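Long-range contacts in AP endonuclease, family protein 2 (Mycobacterium smegmatis, PDB 5TNV), which binds magnesium in a xylose isomerase-like TIM barrel and may have endonuclease activity: residues Leu98-Ile103 against Pro131-Thr136; Leu192-Asp197 against Pro222-Leu227. All blocks are in the same frame, centred on the assembly; numbering follows the deposited sequence.

Contact 1. Residues Leu98-Ile103 against Pro131-Thr136; sequences LAISSI and PSFGAT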
loop_
_atom_site.group_PDB
_atom_site.type_symbol
_atom_site.label_atom_id
_atom_site.label_comp_id
_atom_site.label_asym_id
_atom_site.label_seq_id
_atom_site.Cartn_x
_atom_site.Cartn_y
_atom_site.Cartn_z
ATOM N N LEU A 98 -20.747 3.167 -20.298
ATOM C CA LEU A 98 -19.367 3.515 -20.561
ATOM C C LEU A 98 -19.188 4.125 -21.956
ATOM O O LEU A 98 -20.033 4.015 -22.841
ATOM C CB LEU A 98 -18.483 2.259 -20.416
ATOM C CG LEU A 98 -18.458 1.702 -18.970
ATOM C CD1 LEU A 98 -17.865 0.301 -18.959
ATOM C CD2 LEU A 98 -17.657 2.601 -18.040
ATOM N N ALA A 99 -18.033 4.750 -22.123
ATOM C CA ALA A 99 -17.626 5.352 -23.392
ATOM C C ALA A 99 -16.109 5.176 -23.546
ATOM O O ALA A 99 -15.402 5.015 -22.551
ATOM C CB ALA A 99 -18.050 6.809 -23.423
ATOM N N ILE A 100 -15.627 5.214 -24.781
ATOM C CA ILE A 100 -14.214 5.084 -25.082
ATOM C C ILE A 100 -13.605 6.479 -25.302
ATOM O O ILE A 100 -14.021 7.193 -26.213
ATOM C CB ILE A 100 -13.960 4.203 -26.291
ATOM C CG1 ILE A 100 -14.375 2.755 -25.976
ATOM C CG2 ILE A 100 -12.533 4.279 -26.730
ATOM C CD1 ILE A 100 -14.402 1.816 -27.154
ATOM N N SER A 101 -12.594 6.830 -24.491
ATOM C CA SER A 101 -11.892 8.100 -24.626
ATOM C C SER A 101 -10.570 7.995 -25.361
ATOM O O SER A 101 -10.079 9.010 -25.902
ATOM C CB SER A 101 -11.703 8.751 -23.247
ATOM O OG SER A 101 -11.161 7.823 -22.326
ATOM N N SER A 102 -9.960 6.819 -25.406
ATOM C CA SER A 102 -8.670 6.602 -26.047
ATOM C C SER A 102 -8.590 5.120 -26.438
ATOM O O SER A 102 -9.266 4.293 -25.816
ATOM C CB SER A 102 -7.520 6.971 -25.105
ATOM O OG SER A 102 -7.578 6.257 -23.887
ATOM N N ILE A 103 -7.764 4.828 -27.425
ATOM C CA ILE A 103 -7.497 3.442 -27.823
ATOM C C ILE A 103 -5.967 3.260 -27.852
ATOM O O ILE A 103 -5.292 3.878 -28.672
ATOM C CB ILE A 103 -8.111 3.066 -29.170
ATOM C CG1 ILE A 103 -9.598 3.344 -29.209
ATOM C CG2 ILE A 103 -7.761 1.619 -29.496
ATOM C CD1 ILE A 103 -10.255 3.161 -30.572
ATOM N N PRO A 131 -13.183 8.437 -33.714
ATOM C CA PRO A 131 -14.156 9.501 -33.596
ATOM C C PRO A 131 -15.594 8.994 -33.425
ATOM O O PRO A 131 -16.398 9.695 -32.821
ATOM C CB PRO A 131 -14.057 10.273 -34.940
ATOM C CG PRO A 131 -12.741 9.905 -35.506
ATOM C CD PRO A 131 -12.451 8.517 -34.994
ATOM N N SER A 132 -15.894 7.816 -33.959
ATOM C CA SER A 132 -17.252 7.311 -33.818
ATOM C C SER A 132 -17.628 7.050 -32.357
ATOM O O SER A 132 -18.811 7.061 -32.062
ATOM C CB SER A 132 -17.477 6.045 -34.644
ATOM O OG SER A 132 -16.922 4.880 -34.020
ATOM N N PHE A 133 -16.655 6.816 -31.505
ATOM C CA PHE A 133 -16.854 6.599 -30.076
ATOM C C PHE A 133 -16.697 7.866 -29.263
ATOM O O PHE A 133 -16.934 7.857 -28.062
ATOM C CB PHE A 133 -15.857 5.543 -29.577
ATOM C CG PHE A 133 -16.137 4.135 -30.070
ATOM C CD1 PHE A 133 -17.095 3.365 -29.429
ATOM C CD2 PHE A 133 -15.484 3.584 -31.151
ATOM C CE1 PHE A 133 -17.341 2.093 -29.856
ATOM C CE2 PHE A 133 -15.753 2.301 -31.591
ATOM C CZ PHE A 133 -16.705 1.560 -30.938
ATOM N N GLY A 134 -16.251 8.951 -29.883
ATOM C CA GLY A 134 -15.897 10.181 -29.196
ATOM C C GLY A 134 -14.474 10.167 -28.614
ATOM O O GLY A 134 -14.116 11.035 -27.801
ATOM N N ALA A 135 -13.664 9.190 -28.982
ATOM C CA ALA A 135 -12.310 9.112 -28.486
ATOM C C ALA A 135 -11.416 10.157 -29.171
ATOM O O ALA A 135 -11.617 10.492 -30.350
ATOM C CB ALA A 135 -11.715 7.732 -28.708
ATOM N N THR A 136 -10.447 10.666 -28.433
ATOM C CA THR A 136 -9.600 11.764 -28.936
ATOM C C THR A 136 -8.144 11.374 -29.130
ATOM O O THR A 136 -7.365 12.186 -29.626
ATOM C CB THR A 136 -9.679 13.017 -28.041
ATOM O OG1 THR A 136 -9.181 12.662 -26.742
ATOM C CG2 THR A 136 -11.122 13.506 -27.912
HETATM O O HOH W 1 -17.755 5.565 -26.710
HETATM O O HOH W 2 -10.932 12.014 -24.699
#
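In the beta-alpha-beta unit made by strand 99-104, helix 116-133 and strand 137-141, Ile100 packs against Phe133 at the end of the helix. The two side chains run alongside each other. CD1 of Ile100 sits over one face of the Phe133 ring, 4.0 Å from its centroid and displaced toward the rim, a CH-pi contact. The other branch of Ile100 goes elsewhere: CG2, anti to the backbone N, lies 4.1 Å from Ala135 CB. Leu93 of helix 83-95 touches both Ile100 and Phe133, and Arg90 makes a cation-pi contact with the Phe133 ring.

Gly134 ends the helix in a Schellman motif with positive phi (83°), and the chain then turns back toward the barrel sheet. Here Thr136 N donates to Ser101 O at 3.0 Å. The bond is fairly straight (163°), but the donor stands above the carbonyl plane. Ala135 CA also approaches Ser101 O at 3.4 Å as a CA-H...O contact. A water bridges the backbones near the helix end. It accepts from Ile100 N at 2.9 Å. It donates to Phe133 O at 2.8 Å. A second water links Thr136 OG1 to Ser101 O, the latter bond being weak.

Contact 2. Residues Leu192-Asp197 against Pro222-Leu227; sequences LEMYED and PDLGNL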
loop_
_atom_site.group_PDB
_atom_site.type_symbol
_atom_site.label_atom_id
_atom_site.label_comp_id
_atom_site.label_asym_id
_atom_site.label_seq_id
_atom_site.Cartn_x
_atom_site.Cartn_y
_atom_site.Cartn_z
ATOM N N LEU A 192 2.493 8.703 -28.430
ATOM C CA LEU A 192 3.608 7.778 -28.422
ATOM C C LEU A 192 4.002 7.410 -27.006
ATOM O O LEU A 192 4.432 8.244 -26.220
ATOM C CB LEU A 192 4.837 8.399 -29.108
ATOM C CG LEU A 192 4.597 9.035 -30.489
ATOM C CD1 LEU A 192 5.897 9.642 -30.990
ATOM C CD2 LEU A 192 4.033 7.998 -31.465
ATOM N N GLU A 193 3.797 6.128 -26.670
ATOM C CA GLU A 193 3.967 5.647 -25.300
ATOM C C GLU A 193 5.428 5.384 -24.963
ATOM O O GLU A 193 6.063 4.464 -25.511
ATOM C CB GLU A 193 3.115 4.376 -25.112
ATOM C CG GLU A 193 3.162 3.826 -23.720
ATOM C CD GLU A 193 2.246 2.609 -23.554
ATOM O OE1 GLU A 193 1.406 2.354 -24.433
ATOM O OE2 GLU A 193 2.363 1.927 -22.486
ATOM N N MET A 194 5.942 6.147 -24.002
ATOM C CA MET A 194 7.294 5.897 -23.513
ATOM C C MET A 194 7.369 4.538 -22.855
ATOM O O MET A 194 6.503 4.178 -22.049
ATOM C CB MET A 194 7.711 7.005 -22.542
ATOM C CG MET A 194 7.856 8.354 -23.217
ATOM S SD MET A 194 8.366 9.700 -22.157
ATOM C CE MET A 194 9.967 9.085 -21.588
ATOM N N TYR A 195 8.425 3.796 -23.164
ATOM C CA TYR A 195 8.594 2.401 -22.731
ATOM C C TYR A 195 10.090 2.103 -22.852
ATOM O O TYR A 195 10.743 2.518 -23.819
ATOM C CB TYR A 195 7.708 1.461 -23.528
ATOM C CG TYR A 195 7.759 0.003 -23.104
ATOM C CD1 TYR A 195 8.824 -0.811 -23.506
ATOM C CD2 TYR A 195 6.783 -0.562 -22.317
ATOM C CE1 TYR A 195 8.921 -2.129 -23.133
ATOM C CE2 TYR A 195 6.835 -1.907 -21.966
ATOM C CZ TYR A 195 7.887 -2.669 -22.355
ATOM O OH TYR A 195 7.920 -4.017 -22.017
ATOM N N GLU A 196 10.612 1.358 -21.912
ATOM C CA GLU A 196 12.035 1.031 -21.831
ATOM C C GLU A 196 12.540 0.295 -23.062
ATOM O O GLU A 196 11.882 -0.542 -23.687
ATOM C CB GLU A 196 12.281 0.204 -20.562
ATOM C CG GLU A 196 11.464 -1.066 -20.413
ATOM C CD GLU A 196 10.112 -0.926 -19.747
ATOM O OE1 GLU A 196 9.471 0.130 -19.837
ATOM O OE2 GLU A 196 9.639 -1.915 -19.098
ATOM N N ASP A 197 13.789 0.616 -23.385
ATOM C CA ASP A 197 14.548 -0.111 -24.414
ATOM C C ASP A 197 14.011 0.153 -25.808
ATOM O O ASP A 197 14.282 -0.636 -26.731
ATOM C CB ASP A 197 14.656 -1.602 -24.104
ATOM C CG ASP A 197 15.155 -1.916 -22.708
ATOM O OD1 ASP A 197 16.092 -1.213 -22.229
ATOM O OD2 ASP A 197 14.597 -2.848 -22.078
ATOM N N PRO A 222 3.644 10.063 -21.473
ATOM C CA PRO A 222 4.726 9.924 -20.520
ATOM C C PRO A 222 4.380 8.874 -19.454
ATOM O O PRO A 222 4.141 9.199 -18.284
ATOM C CB PRO A 222 4.883 11.331 -19.952
ATOM C CG PRO A 222 3.481 11.844 -19.916
ATOM C CD PRO A 222 2.848 11.287 -21.175
ATOM N N ASP A 223 4.379 7.596 -19.870
ATOM C CA ASP A 223 4.034 6.475 -18.973
ATOM C C ASP A 223 5.274 6.147 -18.151
ATOM O O ASP A 223 5.889 5.087 -18.318
ATOM C CB ASP A 223 3.542 5.307 -19.786
ATOM C CG ASP A 223 2.970 4.172 -18.965
ATOM O OD1 ASP A 223 2.954 4.239 -17.705
ATOM O OD2 ASP A 223 2.521 3.176 -19.598
ATOM N N LEU A 224 5.652 7.084 -17.277
ATOM C CA LEU A 224 6.960 6.967 -16.624
ATOM C C LEU A 224 6.950 5.916 -15.528
ATOM O O LEU A 224 8.060 5.523 -15.087
ATOM C CB LEU A 224 7.480 8.316 -16.139
ATOM C CG LEU A 224 7.630 9.376 -17.221
ATOM C CD1 LEU A 224 8.373 10.587 -16.684
ATOM C CD2 LEU A 224 8.291 8.839 -18.471
ATOM N N GLY A 225 5.820 5.401 -15.115
ATOM C CA GLY A 225 5.834 4.202 -14.294
ATOM C C GLY A 225 6.618 3.064 -14.974
ATOM O O GLY A 225 7.239 2.268 -14.269
ATOM N N ASN A 226 6.584 2.998 -16.294
ATOM C CA ASN A 226 7.336 1.988 -17.005
ATOM C C ASN A 226 8.843 2.040 -16.656
ATOM O O ASN A 226 9.511 1.015 -16.652
ATOM C CB ASN A 226 7.185 2.125 -18.509
ATOM C CG ASN A 226 5.804 1.792 -19.014
ATOM O OD1 ASN A 226 5.056 1.036 -18.346
ATOM N ND2 ASN A 226 5.445 2.296 -20.173
ATOM N N LEU A 227 9.354 3.235 -16.421
ATOM C CA LEU A 227 10.746 3.465 -16.078
ATOM C C LEU A 227 11.014 3.374 -14.613
ATOM O O LEU A 227 12.062 2.816 -14.179
ATOM C CB LEU A 227 11.233 4.803 -16.641
ATOM C CG LEU A 227 11.055 5.003 -18.157
ATOM C CD1 LEU A 227 11.698 6.299 -18.581
ATOM C CD2 LEU A 227 11.561 3.819 -18.959
#
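Glu193 and Asp223 extend alongside each other, each giving one carboxylate oxygen to the bound magnesium ion. Glu193 OE2 and Asp223 OD2 are 3.2 Å apart because they share the metal. Their carboxylate planes differ by 33°. Glu193 reaches the ion with an extended chain, CG anti to the backbone N (chi1 -177°). His252 is the third protein ligand. The second oxygens are also held: Glu193 OE1 bonds to Asn139, and Asp223 OD1 forms a salt bridge with Lys254.

The Asn226 side chain comes in nearly perpendicular to that of Glu193, though its amide is almost coplanar with the carboxylate. Its ND2 donates to Met194 O at 2.9 Å. The acceptor lies in the amide plane and the donor in the carbonyl plane. Asn226 OD1 accepts from Lys254, which thus ties the amide to Asp223. The two bonds together set the flip and rotation of the amide.

Glu193 ends strand 189-193 and Asp223 lies just after strand 218-221. These two ligands therefore sit at the C-terminal ends of neighbouring parallel strands, as is usual for sites in TIM barrels. Asp223 is the centre of an inverse gamma turn that leads toward helix 225-228.

Away from the metal, Met194 crosses Leu224 obliquely. Its chain bends at the last torsion (chi3 60°) and brings CE to 3.5 Å from Leu224 CD2. SD lies 4.0 Å from Pro222 CA. Further along, the Glu196 chain bends at CB-CG and places OE1 3.6 Å above the centre of the Tyr195 ring. Glu196 OE1 also packs 3.3 Å from Asn226 CB. It is equally near Asn226 O, but both are acceptors and they are not bonded. Glu196 OE2 forms a salt bridge with Arg229. Glu196 CB meets Leu227 CD2 at 4.0 Å.

All of contact 1 precedes contact 2 in sequence. Their centres are about 22 Å apart, and their nearest atoms are about 8 Å apart without touching. Each involves a strand of the barrel sheet. Strand 137-141, which follows contact 1, lies between strands 99-104 and 189-193 in the sheet order. Contact 1 joins the end of a helix to a strand within one beta-alpha-beta unit, in part at the surface. Contact 2 is fully buried and holds two of the three magnesium ligands. The Ser102 side chain of contact 1 is about 6 Å from that of His252 and about 10 Å from the magnesium ion, so contact 1 lies near the metal site but takes no part in it.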